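Local structure of hypothetical protein TM_1646 (Thermotoga maritima MSB8, 2P61) at residues A[56-67]-A[78-89]. The protein is of unknown function but belongs to the DUF327 family and folds as a bundle of long alpha helices. Sequence-based numbering, arbitrary orientation.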
loop_
_atom_site.group_PDB
_atom_site.type_symbol
_atom_site.label_atom_id
_atom_site.label_comp_id
_atom_site.label_asym_id
_atom_site.label_seq_id
_atom_site.Cartn_x
_atom_site.Cartn_y
_atom_site.Cartn_z
ATOM N N ALA A 56 4.746 -2.600 6.798
ATOM C CA ALA A 56 4.532 -1.591 5.794
ATOM C C ALA A 56 3.055 -1.633 5.591
ATOM O O ALA A 56 2.448 -0.611 5.256
ATOM C CB ALA A 56 5.252 -1.933 4.509
ATOM N N VAL A 57 2.465 -2.819 5.772
ATOM C CA VAL A 57 1.027 -2.940 5.633
ATOM C C VAL A 57 0.382 -2.108 6.713
ATOM O O VAL A 57 -0.530 -1.365 6.420
ATOM C CB VAL A 57 0.497 -4.365 5.745
ATOM C CG1 VAL A 57 -0.956 -4.289 6.089
ATOM C CG2 VAL A 57 0.593 -5.034 4.414
ATOM N N GLU A 58 0.902 -2.185 7.937
ATOM C CA GLU A 58 0.318 -1.473 9.041
ATOM C C GLU A 58 0.368 -0.012 8.797
ATOM O O GLU A 58 -0.640 0.646 9.079
ATOM C CB GLU A 58 0.948 -1.832 10.335
ATOM C CG GLU A 58 0.547 -3.247 10.698
ATOM C CD GLU A 58 1.420 -3.873 11.791
ATOM O OE1 GLU A 58 2.410 -3.224 12.284
ATOM O OE2 GLU A 58 1.094 -5.035 12.151
ATOM N N GLU A 59 1.471 0.496 8.212
ATOM C CA GLU A 59 1.631 1.936 8.060
ATOM C C GLU A 59 0.677 2.403 6.985
ATOM O O GLU A 59 0.176 3.517 7.076
ATOM C CB GLU A 59 3.106 2.402 7.857
ATOM C CG GLU A 59 3.416 3.980 7.886
ATOM C CD GLU A 59 2.949 4.724 9.204
ATOM O OE1 GLU A 59 2.871 5.999 9.165
ATOM O OE2 GLU A 59 2.649 4.085 10.292
ATOM N N VAL A 60 0.393 1.574 5.989
ATOM C CA VAL A 60 -0.660 1.908 4.993
ATOM C C VAL A 60 -2.086 2.085 5.640
ATOM O O VAL A 60 -2.824 3.031 5.252
ATOM C CB VAL A 60 -0.844 0.833 3.943
ATOM C CG1 VAL A 60 -1.958 1.229 3.054
ATOM C CG2 VAL A 60 0.498 0.594 3.093
ATOM N N ILE A 61 -2.468 1.181 6.580
ATOM C CA ILE A 61 -3.742 1.249 7.232
ATOM C C ILE A 61 -3.686 2.412 8.208
ATOM O O ILE A 61 -4.592 3.247 8.204
ATOM C CB ILE A 61 -4.079 0.052 8.154
ATOM C CG1 ILE A 61 -3.931 -1.360 7.567
ATOM C CG2 ILE A 61 -5.503 0.264 8.698
ATOM C CD1 ILE A 61 -4.697 -1.606 6.328
ATOM N N ASP A 62 -2.627 2.490 9.031
ATOM C CA ASP A 62 -2.539 3.497 10.120
ATOM C C ASP A 62 -2.662 4.907 9.567
ATOM O O ASP A 62 -3.452 5.705 10.065
ATOM C CB ASP A 62 -1.319 3.294 11.049
ATOM C CG ASP A 62 -1.042 4.504 12.017
ATOM O OD1 ASP A 62 -1.784 5.521 11.978
ATOM O OD2 ASP A 62 -0.055 4.465 12.833
ATOM N N SER A 63 -1.923 5.230 8.490
ATOM C CA SER A 63 -2.025 6.562 7.830
ATOM C C SER A 63 -3.292 6.803 6.925
ATOM O O SER A 63 -3.666 8.026 6.678
ATOM C CB SER A 63 -0.782 6.799 6.961
ATOM O OG SER A 63 -0.581 5.718 5.990
ATOM N N GLY A 64 -3.887 5.706 6.359
ATOM C CA GLY A 64 -5.224 5.747 5.690
ATOM C C GLY A 64 -6.156 6.295 6.777
ATOM O O GLY A 64 -6.734 7.412 6.657
ATOM N N ASN A 65 -6.197 5.582 7.917
ATOM C CA ASN A 65 -7.084 5.937 9.021
ATOM C C ASN A 65 -6.825 7.366 9.497
ATOM O O ASN A 65 -7.783 8.194 9.601
ATOM C CB ASN A 65 -7.152 4.833 10.110
ATOM C CG ASN A 65 -8.170 3.636 9.722
ATOM O OD1 ASN A 65 -9.362 3.869 9.388
ATOM N ND2 ASN A 65 -7.712 2.397 9.820
ATOM N N GLU A 66 -5.556 7.745 9.681
ATOM C CA GLU A 66 -5.295 9.165 10.023
ATOM C C GLU A 66 -5.675 10.157 8.918
ATOM O O GLU A 66 -6.159 11.257 9.185
ATOM C CB GLU A 66 -3.851 9.385 10.381
ATOM C CG GLU A 66 -3.618 10.684 11.182
ATOM C CD GLU A 66 -3.903 10.531 12.676
ATOM O OE1 GLU A 66 -3.698 9.430 13.206
ATOM O OE2 GLU A 66 -4.339 11.506 13.301
ATOM N N LEU A 67 -5.483 9.784 7.654
ATOM C CA LEU A 67 -5.840 10.738 6.589
ATOM C C LEU A 67 -7.322 11.047 6.789
ATOM O O LEU A 67 -7.683 12.217 6.807
ATOM C CB LEU A 67 -5.512 10.235 5.203
ATOM C CG LEU A 67 -6.010 10.937 3.923
ATOM C CD1 LEU A 67 -5.489 12.412 3.711
ATOM C CD2 LEU A 67 -5.693 9.977 2.660
ATOM N N ARG A 78 1.900 10.898 4.074
ATOM C CA ARG A 78 2.192 9.776 4.946
ATOM C C ARG A 78 1.548 8.633 4.168
ATOM O O ARG A 78 2.140 7.494 4.098
ATOM C CB ARG A 78 1.488 9.982 6.292
ATOM C CG ARG A 78 2.138 9.338 7.526
ATOM C CD ARG A 78 1.200 9.318 8.873
ATOM N NE ARG A 78 1.376 8.027 9.550
ATOM C CZ ARG A 78 0.801 7.632 10.678
ATOM N NH1 ARG A 78 -0.031 8.432 11.350
ATOM N NH2 ARG A 78 1.026 6.386 11.128
ATOM N N TYR A 79 0.366 8.940 3.540
ATOM C CA TYR A 79 -0.442 7.884 2.844
ATOM C C TYR A 79 0.198 7.272 1.562
ATOM O O TYR A 79 0.386 6.034 1.433
ATOM C CB TYR A 79 -1.916 8.331 2.544
ATOM C CG TYR A 79 -2.880 7.136 2.206
ATOM C CD1 TYR A 79 -2.935 6.004 3.033
ATOM C CD2 TYR A 79 -3.682 7.124 1.052
ATOM C CE1 TYR A 79 -3.745 4.886 2.719
ATOM C CE2 TYR A 79 -4.519 6.053 0.738
ATOM C CZ TYR A 79 -4.565 4.940 1.598
ATOM O OH TYR A 79 -5.407 3.841 1.356
ATOM N N LYS A 80 0.394 8.177 0.587
ATOM C CA LYS A 80 1.078 7.966 -0.677
ATOM C C LYS A 80 2.434 7.375 -0.435
ATOM O O LYS A 80 2.765 6.399 -1.068
ATOM C CB LYS A 80 1.222 9.309 -1.358
ATOM C CG LYS A 80 -0.118 9.968 -1.727
ATOM C CD LYS A 80 -0.113 10.462 -3.142
ATOM C CE LYS A 80 -1.063 11.601 -3.377
ATOM N NZ LYS A 80 -1.461 11.569 -4.866
ATOM N N ASN A 81 3.226 7.948 0.494
ATOM C CA ASN A 81 4.541 7.363 0.841
ATOM C C ASN A 81 4.451 5.913 1.325
ATOM O O ASN A 81 5.143 5.033 0.836
ATOM C CB ASN A 81 5.323 8.187 1.879
ATOM C CG ASN A 81 5.782 9.555 1.333
ATOM O OD1 ASN A 81 5.887 9.822 0.099
ATOM N ND2 ASN A 81 6.063 10.441 2.266
ATOM N N ALA A 82 3.595 5.677 2.304
ATOM C CA ALA A 82 3.387 4.384 2.886
ATOM C C ALA A 82 2.997 3.426 1.822
ATOM O O ALA A 82 3.507 2.321 1.780
ATOM C CB ALA A 82 2.307 4.498 3.896
ATOM N N ILE A 83 2.101 3.811 0.937
ATOM C CA ILE A 83 1.714 2.887 -0.137
ATOM C C ILE A 83 2.858 2.648 -1.118
ATOM O O ILE A 83 2.956 1.502 -1.607
ATOM C CB ILE A 83 0.514 3.363 -0.916
ATOM C CG1 ILE A 83 -0.734 3.156 -0.088
ATOM C CG2 ILE A 83 0.427 2.682 -2.218
ATOM C CD1 ILE A 83 -1.982 3.723 -0.763
ATOM N N LYS A 84 3.681 3.696 -1.403
ATOM C CA LYS A 84 4.948 3.581 -2.146
ATOM C C LYS A 84 5.861 2.515 -1.556
ATOM O O LYS A 84 6.279 1.553 -2.226
ATOM C CB LYS A 84 5.725 4.905 -2.158
ATOM C CG LYS A 84 5.555 5.824 -3.407
ATOM C CD LYS A 84 6.940 6.349 -3.948
ATOM C CE LYS A 84 7.205 7.832 -3.494
ATOM N NZ LYS A 84 7.475 8.881 -4.598
ATOM N N GLU A 85 6.163 2.670 -0.280
ATOM C CA GLU A 85 6.981 1.731 0.370
ATOM C C GLU A 85 6.288 0.386 0.309
ATOM O O GLU A 85 6.937 -0.613 -0.067
ATOM C CB GLU A 85 7.242 2.179 1.769
ATOM C CG GLU A 85 8.689 2.683 2.046
ATOM C CD GLU A 85 9.075 3.908 1.217
ATOM O OE1 GLU A 85 8.542 5.022 1.501
ATOM O OE2 GLU A 85 9.901 3.748 0.276
ATOM N N PHE A 86 4.967 0.294 0.585
ATOM C CA PHE A 86 4.379 -1.062 0.453
ATOM C C PHE A 86 4.688 -1.690 -0.944
ATOM O O PHE A 86 5.120 -2.828 -1.020
ATOM C CB PHE A 86 2.906 -1.181 0.901
ATOM C CG PHE A 86 2.356 -2.534 0.690
ATOM C CD1 PHE A 86 2.537 -3.506 1.629
ATOM C CD2 PHE A 86 1.738 -2.867 -0.483
ATOM C CE1 PHE A 86 2.127 -4.803 1.419
ATOM C CE2 PHE A 86 1.297 -4.163 -0.699
ATOM C CZ PHE A 86 1.523 -5.117 0.254
ATOM N N LEU A 87 4.544 -0.947 -2.024
ATOM C CA LEU A 87 4.657 -1.557 -3.411
ATOM C C LEU A 87 6.112 -2.073 -3.839
ATOM O O LEU A 87 6.240 -2.985 -4.667
ATOM C CB LEU A 87 4.014 -0.642 -4.502
ATOM C CG LEU A 87 2.515 -0.379 -4.330
ATOM C CD1 LEU A 87 1.839 0.512 -5.314
ATOM C CD2 LEU A 87 1.698 -1.720 -4.355
ATOM N N LYS A 88 7.163 -1.456 -3.278
ATOM C CA LYS A 88 8.552 -1.910 -3.410
ATOM C C LYS A 88 8.695 -3.290 -2.760
ATOM O O LYS A 88 9.106 -4.260 -3.395
ATOM C CB LYS A 88 9.504 -0.886 -2.741
ATOM C CG LYS A 88 9.678 0.371 -3.618
ATOM C CD LYS A 88 10.620 1.481 -3.032
ATOM C CE LYS A 88 10.351 2.854 -3.821
ATOM N NZ LYS A 88 10.844 4.131 -3.051
ATOM N N LEU A 89 8.331 -3.399 -1.495
ATOM C CA LEU A 89 8.544 -4.644 -0.828
ATOM C C LEU A 89 7.840 -5.797 -1.498
ATOM O O LEU A 89 8.497 -6.753 -1.795
ATOM C CB LEU A 89 8.214 -4.540 0.641
ATOM C CG LEU A 89 9.195 -3.685 1.437
ATOM C CD1 LEU A 89 8.398 -2.824 2.492
ATOM C CD2 LEU A 89 10.198 -4.622 2.085
HETATM O O HOH W 1 3.847 1.488 4.045
#
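R78 lies across S63 and reaches the carboxylates of E59 and D62. Its guanidinium meets E59 side-on. R78 NE and NH2 both reach E59 OE1, and R78 NH2 also reaches E59 OE2 at 2.9 Å. The two planes are only 23° apart, and both oxygens are met on the syn side. D62 is turned steeply to the guanidinium, at 76°. D62 OD2 takes a weak bond from R78 NH2 at 2.8 Å. The backbone of S63 passes over one guanidinium face. With an alanine at R78, the carboxylates of E59 and D62 would probably be left close together without the positive charge between them. S63 OG turns back to E59 O of its own helix, 2.6 Å away. Deeper in, V60 is a knob among Y79, A82, I83 and F86. With V60 CG1 anti to the backbone N, V60 CG1 touches I83 CG1 at 3.9 Å. On the other branch, V60 CG2 packs on F86 CB. Y79 fits among V60, S63, G64 and L67, its ring edge toward V60 O; its OH bonds N146 of helix 138-153. V57 lies alongside F86. Segments 56-67 and 78-89 run antiparallel at 161°, their axes 8.4 Å apart at closest approach. They belong to consecutive helices 37-69 and 73-95, neighbours in an antiparallel helical bundle with knobs-into-holes packing.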